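Peptidoglycan glycosyltransferase (Eggerthella lenta, PDB 4MNR) belongs to the penicillin-binding protein family and combines a dimerisation-type region with a transpeptidase region related to beta-lactamases. Local coordinates at residues S60-Y65 / L143-A148; S73-A78 / F272-P277; A157-Q162 / D169-D174. One frame throughout, in Å; residues are numbered along the deposited sequence.

Contact 1 of 3, residues S60-Y65 / L143-A148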
loop_
_atom_site.group_PDB
_atom_site.type_symbol
_atom_site.label_atom_id
_atom_site.label_comp_id
_atom_site.label_asym_id
_atom_site.label_seq_id
_atom_site.Cartn_x
_atom_site.Cartn_y
_atom_site.Cartn_z
ATOM N N SER A 60 -5.749 15.614 -0.301
ATOM C CA SER A 60 -6.896 15.983 0.524
ATOM C C SER A 60 -7.148 15.069 1.717
ATOM O O SER A 60 -7.400 15.549 2.823
ATOM C CB SER A 60 -8.163 16.073 -0.321
ATOM O OG SER A 60 -8.051 17.152 -1.216
ATOM N N HIS A 61 -7.115 13.762 1.500
ATOM C CA HIS A 61 -7.426 12.842 2.593
ATOM C C HIS A 61 -6.379 12.903 3.682
ATOM O O HIS A 61 -6.692 12.754 4.860
ATOM C CB HIS A 61 -7.546 11.416 2.076
ATOM C CG HIS A 61 -8.648 11.243 1.087
ATOM N ND1 HIS A 61 -8.485 11.506 -0.255
ATOM C CD2 HIS A 61 -9.938 10.864 1.247
ATOM C CE1 HIS A 61 -9.629 11.289 -0.881
ATOM N NE2 HIS A 61 -10.524 10.895 0.006
ATOM N N VAL A 62 -5.128 13.105 3.278
ATOM C CA VAL A 62 -4.023 13.200 4.225
ATOM C C VAL A 62 -4.099 14.481 5.065
ATOM O O VAL A 62 -3.995 14.428 6.300
ATOM C CB VAL A 62 -2.662 13.129 3.509
ATOM C CG1 VAL A 62 -1.538 13.563 4.439
ATOM C CG2 VAL A 62 -2.396 11.713 3.003
ATOM N N VAL A 63 -4.313 15.619 4.408
ATOM C CA VAL A 63 -4.338 16.897 5.115
ATOM C C VAL A 63 -5.508 16.952 6.099
ATOM O O VAL A 63 -5.351 17.365 7.252
ATOM C CB VAL A 63 -4.317 18.128 4.147
ATOM C CG1 VAL A 63 -5.533 18.166 3.248
ATOM C CG2 VAL A 63 -4.223 19.445 4.938
ATOM N N GLY A 64 -6.664 16.467 5.664
ATOM C CA GLY A 64 -7.846 16.480 6.496
ATOM C C GLY A 64 -8.424 17.876 6.606
ATOM O O GLY A 64 -8.081 18.777 5.841
ATOM N N TYR A 65 -9.313 18.059 7.566
ATOM C CA TYR A 65 -9.932 19.359 7.760
ATOM C C TYR A 65 -9.981 19.680 9.232
ATOM O O TYR A 65 -9.914 18.783 10.073
ATOM C CB TYR A 65 -11.346 19.378 7.164
ATOM C CG TYR A 65 -12.183 18.176 7.529
ATOM C CD1 TYR A 65 -12.273 17.090 6.666
ATOM C CD2 TYR A 65 -12.874 18.117 8.736
ATOM C CE1 TYR A 65 -13.031 15.985 6.985
ATOM C CE2 TYR A 65 -13.634 17.007 9.071
ATOM C CZ TYR A 65 -13.703 15.943 8.186
ATOM O OH TYR A 65 -14.448 14.829 8.486
ATOM N N LEU A 143 6.306 9.469 0.282
ATOM C CA LEU A 143 6.497 10.513 -0.729
ATOM C C LEU A 143 5.191 10.894 -1.427
ATOM O O LEU A 143 5.072 11.995 -1.955
ATOM C CB LEU A 143 7.524 10.058 -1.778
ATOM C CG LEU A 143 8.866 9.539 -1.230
ATOM C CD1 LEU A 143 9.799 9.125 -2.366
ATOM C CD2 LEU A 143 9.580 10.579 -0.359
ATOM N N ALA A 144 4.235 9.964 -1.459
ATOM C CA ALA A 144 2.889 10.228 -1.977
ATOM C C ALA A 144 1.896 9.276 -1.314
ATOM O O ALA A 144 2.211 8.133 -1.017
ATOM C CB ALA A 144 2.826 10.061 -3.521
HETATM N N MSE A 145 0.687 9.769 -1.076
HETATM C CA MSE A 145 -0.368 8.955 -0.501
HETATM C C MSE A 145 -1.668 9.530 -1.030
HETATM O O MSE A 145 -2.057 10.639 -0.659
HETATM C CB MSE A 145 -0.306 8.974 1.037
HETATM C CG MSE A 145 -1.392 8.172 1.707
HETATM SE SE MSE A 145 -1.039 7.978 3.625
HETATM C CE MSE A 145 -0.118 6.283 3.536
ATOM N N ALA A 146 -2.301 8.803 -1.955
ATOM C CA ALA A 146 -3.504 9.285 -2.661
ATOM C C ALA A 146 -4.655 8.295 -2.605
ATOM O O ALA A 146 -4.453 7.085 -2.689
ATOM C CB ALA A 146 -3.193 9.589 -4.119
ATOM N N SER A 147 -5.866 8.825 -2.470
ATOM C CA SER A 147 -7.075 8.012 -2.555
ATOM C C SER A 147 -7.990 8.629 -3.608
ATOM O O SER A 147 -7.945 9.840 -3.837
ATOM C CB SER A 147 -7.801 7.981 -1.208
ATOM O OG SER A 147 -6.940 7.533 -0.179
ATOM N N ALA A 148 -8.799 7.793 -4.251
ATOM C CA ALA A 148 -9.774 8.251 -5.232
ATOM C C ALA A 148 -11.055 7.447 -5.044
ATOM O O ALA A 148 -10.994 6.261 -4.772
ATOM C CB ALA A 148 -9.227 8.064 -6.644
HETATM O O HOH W 1 -6.132 11.744 -1.596
HETATM O O HOH W 2 -4.310 11.884 0.397
#

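Contact 2 of 3, residues S73-A78 / F272-P277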
loop_
_atom_site.group_PDB
_atom_site.type_symbol
_atom_site.label_atom_id
_atom_site.label_comp_id
_atom_site.label_asym_id
_atom_site.label_seq_id
_atom_site.Cartn_x
_atom_site.Cartn_y
_atom_site.Cartn_z
ATOM N N SER A 73 -10.066 15.794 10.852
ATOM C CA SER A 73 -9.632 14.519 10.301
ATOM C C SER A 73 -8.210 14.666 9.774
ATOM O O SER A 73 -7.656 15.777 9.762
ATOM C CB SER A 73 -10.550 14.086 9.163
ATOM O OG SER A 73 -10.435 14.990 8.080
ATOM N N GLY A 74 -7.622 13.558 9.335
ATOM C CA GLY A 74 -6.296 13.587 8.732
ATOM C C GLY A 74 -5.219 14.169 9.635
ATOM O O GLY A 74 -5.219 13.940 10.850
ATOM N N ILE A 75 -4.294 14.918 9.045
ATOM C CA ILE A 75 -3.193 15.515 9.800
ATOM C C ILE A 75 -3.711 16.615 10.729
ATOM O O ILE A 75 -3.204 16.794 11.836
ATOM C CB ILE A 75 -2.079 16.049 8.851
ATOM C CG1 ILE A 75 -1.367 14.883 8.157
ATOM C CG2 ILE A 75 -1.076 16.934 9.595
ATOM C CD1 ILE A 75 -0.462 14.054 9.068
ATOM N N GLU A 76 -4.750 17.327 10.296
ATOM C CA GLU A 76 -5.371 18.357 11.139
ATOM C C GLU A 76 -5.800 17.780 12.486
ATOM O O GLU A 76 -5.712 18.444 13.524
ATOM C CB GLU A 76 -6.598 18.964 10.445
ATOM C CG GLU A 76 -6.300 19.796 9.198
ATOM C CD GLU A 76 -5.954 21.249 9.516
ATOM O OE1 GLU A 76 -6.333 22.134 8.722
ATOM O OE2 GLU A 76 -5.302 21.514 10.545
ATOM N N LYS A 77 -6.292 16.542 12.452
ATOM C CA LYS A 77 -6.669 15.820 13.664
ATOM C C LYS A 77 -5.457 15.274 14.420
ATOM O O LYS A 77 -5.302 15.518 15.620
ATOM C CB LYS A 77 -7.632 14.677 13.322
ATOM C CG LYS A 77 -8.091 13.845 14.513
ATOM C CD LYS A 77 -8.902 12.648 14.032
ATOM C CE LYS A 77 -9.551 11.911 15.188
ATOM N NZ LYS A 77 -8.924 10.583 15.411
ATOM N N ALA A 78 -4.598 14.543 13.715
ATOM C CA ALA A 78 -3.486 13.847 14.356
ATOM C C ALA A 78 -2.525 14.810 15.031
ATOM O O ALA A 78 -1.969 14.508 16.086
ATOM C CB ALA A 78 -2.744 12.980 13.346
ATOM N N PHE A 272 0.593 4.837 13.212
ATOM C CA PHE A 272 0.536 5.761 12.077
ATOM C C PHE A 272 -0.367 6.933 12.466
ATOM O O PHE A 272 -1.322 6.752 13.226
ATOM C CB PHE A 272 0.032 5.027 10.812
ATOM C CG PHE A 272 0.372 5.727 9.522
ATOM C CD1 PHE A 272 1.700 5.884 9.129
ATOM C CD2 PHE A 272 -0.627 6.216 8.695
ATOM C CE1 PHE A 272 2.018 6.533 7.957
ATOM C CE2 PHE A 272 -0.309 6.860 7.517
ATOM C CZ PHE A 272 1.005 7.023 7.143
ATOM N N PRO A 273 -0.051 8.149 11.986
ATOM C CA PRO A 273 -0.865 9.300 12.399
ATOM C C PRO A 273 -2.287 9.267 11.843
ATOM O O PRO A 273 -3.181 9.869 12.430
ATOM C CB PRO A 273 -0.090 10.505 11.849
ATOM C CG PRO A 273 0.790 9.949 10.780
ATOM C CD PRO A 273 1.157 8.568 11.253
ATOM N N LEU A 274 -2.493 8.570 10.734
ATOM C CA LEU A 274 -3.831 8.412 10.187
ATOM C C LEU A 274 -4.349 7.038 10.578
ATOM O O LEU A 274 -3.566 6.103 10.739
ATOM C CB LEU A 274 -3.795 8.531 8.669
ATOM C CG LEU A 274 -3.017 9.729 8.109
ATOM C CD1 LEU A 274 -3.097 9.732 6.601
ATOM C CD2 LEU A 274 -3.523 11.042 8.705
ATOM N N TYR A 275 -5.661 6.916 10.730
ATOM C CA TYR A 275 -6.265 5.632 11.037
ATOM C C TYR A 275 -5.841 4.598 10.020
ATOM O O TYR A 275 -5.991 4.809 8.819
ATOM C CB TYR A 275 -7.780 5.732 11.025
ATOM C CG TYR A 275 -8.427 4.374 11.111
ATOM C CD1 TYR A 275 -8.392 3.651 12.293
ATOM C CD2 TYR A 275 -9.041 3.807 10.006
ATOM C CE1 TYR A 275 -8.969 2.394 12.377
ATOM C CE2 TYR A 275 -9.627 2.548 10.083
ATOM C CZ TYR A 275 -9.579 1.851 11.269
ATOM O OH TYR A 275 -10.159 0.604 11.361
ATOM N N THR A 276 -5.299 3.486 10.510
ATOM C CA THR A 276 -4.898 2.392 9.635
ATOM C C THR A 276 -5.318 1.085 10.296
ATOM O O THR A 276 -4.822 0.743 11.375
ATOM C CB THR A 276 -3.367 2.379 9.416
ATOM O OG1 THR A 276 -2.922 3.667 8.977
ATOM C CG2 THR A 276 -2.986 1.347 8.372
ATOM N N PRO A 277 -6.255 0.357 9.673
ATOM C CA PRO A 277 -6.671 -0.911 10.280
ATOM C C PRO A 277 -5.539 -1.932 10.206
ATOM O O PRO A 277 -4.739 -1.924 9.272
ATOM C CB PRO A 277 -7.847 -1.353 9.400
ATOM C CG PRO A 277 -7.570 -0.718 8.058
ATOM C CD PRO A 277 -6.908 0.608 8.378
HETATM O O HOH W 3 -5.709 11.374 12.015
#

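Contact 3 of 3, residues A157-Q162 / D169-D174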
loop_
_atom_site.group_PDB
_atom_site.type_symbol
_atom_site.label_atom_id
_atom_site.label_comp_id
_atom_site.label_asym_id
_atom_site.label_seq_id
_atom_site.Cartn_x
_atom_site.Cartn_y
_atom_site.Cartn_z
ATOM N N ALA A 157 -16.766 20.671 3.887
ATOM C CA ALA A 157 -18.100 20.796 4.471
ATOM C C ALA A 157 -19.179 20.327 3.498
ATOM O O ALA A 157 -20.065 19.546 3.859
ATOM C CB ALA A 157 -18.355 22.230 4.913
ATOM N N ALA A 158 -19.099 20.804 2.264
ATOM C CA ALA A 158 -20.021 20.366 1.222
ATOM C C ALA A 158 -19.910 18.865 0.945
ATOM O O ALA A 158 -20.914 18.207 0.677
ATOM C CB ALA A 158 -19.803 21.166 -0.050
ATOM N N VAL A 159 -18.692 18.323 1.009
ATOM C CA VAL A 159 -18.467 16.897 0.781
ATOM C C VAL A 159 -19.034 16.055 1.919
ATOM O O VAL A 159 -19.584 14.979 1.697
ATOM C CB VAL A 159 -16.958 16.581 0.592
ATOM C CG1 VAL A 159 -16.733 15.094 0.426
ATOM C CG2 VAL A 159 -16.416 17.324 -0.616
ATOM N N ILE A 160 -18.901 16.549 3.145
ATOM C CA ILE A 160 -19.533 15.894 4.288
ATOM C C ILE A 160 -21.059 15.895 4.124
ATOM O O ILE A 160 -21.725 14.898 4.421
ATOM C CB ILE A 160 -19.110 16.562 5.613
ATOM C CG1 ILE A 160 -17.637 16.251 5.906
ATOM C CG2 ILE A 160 -19.977 16.073 6.758
ATOM C CD1 ILE A 160 -17.003 17.159 6.940
ATOM N N GLU A 161 -21.594 17.017 3.646
ATOM C CA GLU A 161 -23.028 17.167 3.394
ATOM C C GLU A 161 -23.522 16.120 2.400
ATOM O O GLU A 161 -24.569 15.506 2.596
ATOM C CB GLU A 161 -23.332 18.575 2.868
ATOM C CG GLU A 161 -24.789 18.819 2.467
ATOM C CD GLU A 161 -25.032 20.223 1.933
ATOM O OE1 GLU A 161 -24.164 21.099 2.131
ATOM O OE2 GLU A 161 -26.091 20.454 1.312
ATOM N N GLN A 162 -22.755 15.917 1.335
ATOM C CA GLN A 162 -23.103 14.935 0.309
ATOM C C GLN A 162 -23.074 13.513 0.851
ATOM O O GLN A 162 -23.918 12.691 0.497
ATOM C CB GLN A 162 -22.150 15.035 -0.878
ATOM C CG GLN A 162 -22.326 16.290 -1.693
ATOM C CD GLN A 162 -21.206 16.477 -2.693
ATOM O OE1 GLN A 162 -20.073 16.052 -2.457
ATOM N NE2 GLN A 162 -21.517 17.109 -3.821
ATOM N N ASP A 169 -22.012 7.383 -1.159
ATOM C CA ASP A 169 -20.901 8.232 -1.593
ATOM C C ASP A 169 -19.658 7.953 -0.755
ATOM O O ASP A 169 -19.645 8.218 0.445
ATOM C CB ASP A 169 -21.302 9.712 -1.487
ATOM C CG ASP A 169 -20.305 10.641 -2.159
ATOM O OD1 ASP A 169 -19.114 10.284 -2.241
ATOM O OD2 ASP A 169 -20.712 11.741 -2.593
ATOM N N SER A 170 -18.604 7.445 -1.387
ATOM C CA SER A 170 -17.416 7.047 -0.644
ATOM C C SER A 170 -16.211 7.977 -0.837
ATOM O O SER A 170 -15.073 7.585 -0.573
ATOM C CB SER A 170 -17.020 5.614 -1.012
ATOM O OG SER A 170 -16.528 5.556 -2.339
ATOM N N THR A 171 -16.464 9.203 -1.279
ATOM C CA THR A 171 -15.397 10.167 -1.555
ATOM C C THR A 171 -14.506 10.438 -0.330
ATOM O O THR A 171 -13.296 10.621 -0.454
ATOM C CB THR A 171 -16.002 11.504 -2.037
ATOM O OG1 THR A 171 -16.699 11.300 -3.272
ATOM C CG2 THR A 171 -14.941 12.547 -2.254
ATOM N N LEU A 172 -15.110 10.452 0.853
ATOM C CA LEU A 172 -14.378 10.778 2.071
ATOM C C LEU A 172 -13.547 9.626 2.618
ATOM O O LEU A 172 -12.775 9.812 3.564
ATOM C CB LEU A 172 -15.334 11.290 3.147
ATOM C CG LEU A 172 -15.804 12.735 2.985
ATOM C CD1 LEU A 172 -16.914 13.046 3.976
ATOM C CD2 LEU A 172 -14.645 13.711 3.152
ATOM N N VAL A 173 -13.692 8.446 2.028
ATOM C CA VAL A 173 -12.994 7.267 2.528
ATOM C C VAL A 173 -11.502 7.346 2.239
ATOM O O VAL A 173 -11.096 7.604 1.109
ATOM C CB VAL A 173 -13.576 5.967 1.940
ATOM C CG1 VAL A 173 -12.746 4.757 2.367
ATOM C CG2 VAL A 173 -15.034 5.794 2.355
ATOM N N ASP A 174 -10.690 7.141 3.273
ATOM C CA ASP A 174 -9.238 7.040 3.106
ATOM C C ASP A 174 -8.915 5.637 2.611
ATOM O O ASP A 174 -8.929 4.674 3.375
ATOM C CB ASP A 174 -8.535 7.310 4.446
ATOM C CG ASP A 174 -7.005 7.247 4.353
ATOM O OD1 ASP A 174 -6.455 6.556 3.472
ATOM O OD2 ASP A 174 -6.343 7.904 5.184
HETATM O O HOH W 4 -18.910 13.772 -2.164
#

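Contact 1 of 3, residues S60-Y65 / L143-A148
His61 lays one face of its imidazole against Ser147, and its side chain can be followed outward from the helix 60-63. CB points toward the strand 142-148. With CG anti to the carbonyl carbon (chi1 -62°), the ring is swung to the backbone N side and comes alongside the strand. Ser147 CB sits over the ring face, 3.9 Å from the centroid and 17° off the normal, a CH-pi contact displaced toward the ND1-CE1 rim. CE1 also comes to 3.7 Å from Ser147 O. At the ring edge, in plane, ND1 is hydrogen-bonded to a water at 2.7 Å. The same water accepts from Ser147 N at 3.1 Å. NE2, at the tip, is hydrogen-bonded to Thr171 O, and Tyr151 meets the imidazole edge-to-face, so the ring is fixed from several directions.

One helix residue on, Val62 CG2 rests along selenomethionine Met145 from CB to SE, closest to CG at 3.9 Å. The two side chains cross at about a right angle, and the Met145 chain then bends at chi3 and leads away from the helix. Beside this apolar pair, a second water accepts from Val62 N at 3.2 Å and donates to Met145 O at 2.8 Å.

Helix 60-63 of the dimerisation-type region is thus seated on strand 142-148 of the transpeptidase region without a direct polar bond: one water links the His61 side chain to the strand N-H of Ser147, the other joins the two backbones, and the dry contact is Val62 CG2 on Met145 and the imidazole face on Ser147 CB.

Contact 2 of 3, residues S73-A78 / F272-P277
Pro273, whose CB touches Ala78 CB at 3.9 Å, is also the lid of a neighbouring ring: its CD lies 3.4 Å above one face of Phe272, offset toward the rim. One face of the Tyr275 ring carries Pro277 N. The flat group met across the contact is the peptide joining Gly74 to Ile75. Leu274 CD2 stands over its face, almost directly above the carbonyl carbon, at 3.7 Å from Gly74 C. That methyl reaches the helix because CG is anti to the carbonyl carbon of Leu274 (chi1 -48°), and it also approaches Ile75 CD1, at 4.3 Å. Ala78, one helical turn on from Gly74, presses its CB to within 3.3 Å of Pro273 O. Within the loop, Thr276 OG1 donates to Leu274 O from well above the carbonyl plane, 47° out of it. Leu274 packs further on Met145 and Leu342.

A single water provides the polar tie, donating to Gly74 O at 2.9 Å and to Pro273 O at 3.0 Å. Both oxygens are acceptors, so the water supplies the two hydrogens and bridges the carbonyls. Gly74 O also takes Ala78 N, so it is held directly by the helix and, through the water, by the loop. Helix 74-78, in the dimerisation-type region, thus packs on loop 272-277 of the transpeptidase region, with methyl groups meeting a peptide face, a carbonyl oxygen and one another.

Contact 3 of 3, residues A157-Q162 / D169-D174
Val159 and Leu172 form the tight half of the contact, crossing obliquely between the helix 156-165 and the loop that folds back along it. Val159 CG1, set anti to the backbone N (chi1 177°), points into the fork of the leucine and lies 3.6 Å from Leu172 CG and 3.7 Å from Leu172 CD2. The other branch of that fork, Leu172 CD1, reaches the next helix residue and meets Ile160 CG1 at 3.8 Å, the two side chains now at about a right angle. Leu172 thus straddles two successive residues of the helix. Thr171 CG2 adds a lighter touch, 4.1 Å from the same Val159 CG1. Around this apolar patch, Tyr151 packs on Val159, and Phe70 on Ile160.

The other half, toward the surface, is looser and wet. Gln162 and Asp169 come near one another but meet through a water, which donates to Gln162 OE1 at 2.6 Å and to Asp169 OD2 at 2.7 Å. While OD2 serves the helix in this way, OD1 serves the loop. It accepts from Thr171 OG1 at 2.8 Å through the syn lone pair, and from Thr171 N at 3.0 Å, the N-H meeting it nearly along the C-O axis. Two donors from one residue hold the carboxylate against rotation and keep OD2 turned to the water. A carboxylate with three such donors is probably stabilised as the anion.

The bond from Thr171 N makes Asp169 the head of an Asx turn, and a type I beta turn from Ser170 to Val173 overlaps it. The whole is a helix and the first part of the long loop that follows it, which folds back across the helix and packs a leucine on Val159 and Ile160, within the transpeptidase family region.

How the contacts relate
The centres of contacts 1 and 2 lie about 10 Å apart, those of 1 and 3 about 13 Å, and those of 2 and 3 about 16 Å, all on one side of the chain's centre. Along the chain contacts 1 and 2 interleave, whereas contact 3 follows contact 1 and is nested within the loop closed by contact 2. Probable backbone hydrogen bonds tie 60-65 to 73-78, making one unit of the dimerisation-type region. This unit meets the transpeptidase region at strand 142-148, at an edge of the five-stranded antiparallel sheet, and at loop 272-277. Loop 169-174 joins in through Thr171, the partner of His61, so the two family regions touch at several sequence-distant points.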